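Avidin/streptavidin (Shewanella denitrificans, PDB 3SZH) binds biotin, probably with high affinity, as a dimeric member of the avidin family from a psychrophilic bacterium. Local coordinates at residues K66-S70 / V71-N75. Sequence-based numbering, arbitrary orientation.
Sequences KWLNS and VESCN
A short antiparallel hairpin, made where the chain doubles back between strands 60-66 and 73-85, pairs L68 with S73 and is closed by the side chain of N69. The amide oxygen OD1 of N69 accepts from two backbone N-H groups of the turn, V71 N at 2.9 Å and E72 N at 3.0 Å. E72 N approaches almost in line with the amide C=O, whereas V71 N lies above the amide plane, away from a lone pair. CG of N69 sits between its own backbone N and carbonyl carbon (chi1 69°), which brings OD1 inside the turn, while ND2 hydrogen-bonds to S48 OG and P49 O in the loop between strands 31-37 and 50-57. With an alanine in place of N69, the N-H groups of V71 and E72 would probably lose their shared acceptor and the turn its two bonds to that loop. Two backbone hydrogen bonds, N69 N to E72 O (3.3 Å) and, nearer the barrel, C74 N to W67 O (2.9 Å), join the two arms. The turn connects neighbouring strands of the eight-stranded antiparallel avidin barrel. L68 and S73 form a non-hydrogen-bonded pair with side chains on the same face, where L68 CD1 rests 3.5 Å from S73 CB and F57 of the second subunit packs against both. At the corner before strand 73-85 continues, S73 OG accepts from N75 N at 3.1 Å, an ST turn. W67 CB meets C74 CB at 3.8 Å; beyond them the indole NE1 bonds T78 OG1, and C74 SG forms a disulfide with C45, in the same loop as S48 and P49.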
# COMPACT_ATOMS: atom_id res chain seq x y z
N LYS B 66 -6.74 3.48 -5.35
CA LYS B 66 -6.66 4.69 -6.15
C LYS B 66 -8.05 5.29 -6.25
O LYS B 66 -9.01 4.61 -6.64
CB LYS B 66 -6.08 4.35 -7.53
CG LYS B 66 -6.15 5.49 -8.54
CD LYS B 66 -5.43 5.11 -9.85
CE LYS B 66 -5.70 6.14 -10.92
NZ LYS B 66 -4.85 5.90 -12.13
N TRP B 67 -8.19 6.58 -5.93
CA TRP B 67 -9.50 7.21 -5.92
C TRP B 67 -9.92 7.67 -7.30
O TRP B 67 -10.10 8.87 -7.58
CB TRP B 67 -9.55 8.37 -4.91
CG TRP B 67 -9.32 7.92 -3.50
CD1 TRP B 67 -8.17 8.09 -2.75
CD2 TRP B 67 -10.23 7.20 -2.68
NE1 TRP B 67 -8.33 7.51 -1.50
CE2 TRP B 67 -9.59 6.98 -1.43
CE3 TRP B 67 -11.54 6.75 -2.87
CZ2 TRP B 67 -10.22 6.31 -0.38
CZ3 TRP B 67 -12.15 6.07 -1.83
CH2 TRP B 67 -11.50 5.87 -0.61
N LEU B 68 -10.09 6.71 -8.20
CA LEU B 68 -10.62 6.96 -9.53
C LEU B 68 -11.44 5.73 -9.88
O LEU B 68 -10.96 4.61 -9.79
CB LEU B 68 -9.50 7.17 -10.54
CG LEU B 68 -9.91 7.49 -11.99
CD1 LEU B 68 -10.73 8.74 -12.00
CD2 LEU B 68 -8.68 7.60 -12.89
N ASN B 69 -12.68 5.95 -10.28
CA ASN B 69 -13.52 4.87 -10.78
C ASN B 69 -14.40 5.45 -11.90
O ASN B 69 -14.15 6.57 -12.39
CB ASN B 69 -14.29 4.15 -9.65
CG ASN B 69 -15.35 5.01 -9.03
OD1 ASN B 69 -15.58 6.13 -9.49
ND2 ASN B 69 -16.00 4.51 -8.00
N SER B 70 -15.43 4.71 -12.29
CA SER B 70 -16.27 5.11 -13.40
C SER B 70 -17.20 6.26 -13.06
O SER B 70 -17.85 6.81 -13.96
CB SER B 70 -17.10 3.94 -13.91
OG SER B 70 -17.82 3.37 -12.84
N VAL B 71 -17.30 6.63 -11.78
CA VAL B 71 -18.15 7.77 -11.47
C VAL B 71 -17.47 9.01 -10.93
O VAL B 71 -17.98 10.11 -11.19
CB VAL B 71 -19.42 7.42 -10.65
CG1 VAL B 71 -20.30 6.42 -11.39
CG2 VAL B 71 -19.04 6.91 -9.29
N GLU B 72 -16.33 8.88 -10.26
CA GLU B 72 -15.75 10.03 -9.56
C GLU B 72 -14.25 9.87 -9.30
O GLU B 72 -13.78 8.75 -9.04
CB GLU B 72 -16.45 10.14 -8.18
CG GLU B 72 -16.31 11.48 -7.57
CD GLU B 72 -17.16 11.62 -6.34
OE1 GLU B 72 -18.13 10.81 -6.11
OE2 GLU B 72 -16.85 12.54 -5.61
N SER B 73 -13.53 11.00 -9.34
CA SER B 73 -12.10 11.06 -9.00
C SER B 73 -11.89 11.95 -7.80
O SER B 73 -12.45 13.06 -7.72
CB SER B 73 -11.31 11.67 -10.15
OG SER B 73 -9.97 11.86 -9.75
N CYS B 74 -11.01 11.51 -6.90
CA CYS B 74 -10.48 12.37 -5.84
C CYS B 74 -8.96 12.57 -5.94
O CYS B 74 -8.33 13.02 -4.99
CB CYS B 74 -10.94 11.89 -4.46
SG CYS B 74 -12.79 11.97 -4.30
N ASN B 75 -8.39 12.25 -7.11
CA ASN B 75 -7.04 12.71 -7.46
C ASN B 75 -5.93 12.27 -6.50
O ASN B 75 -4.96 12.99 -6.30
CB ASN B 75 -7.01 14.25 -7.62
CG ASN B 75 -5.91 14.70 -8.51
OD1 ASN B 75 -5.61 14.05 -9.51
ND2 ASN B 75 -5.30 15.84 -8.18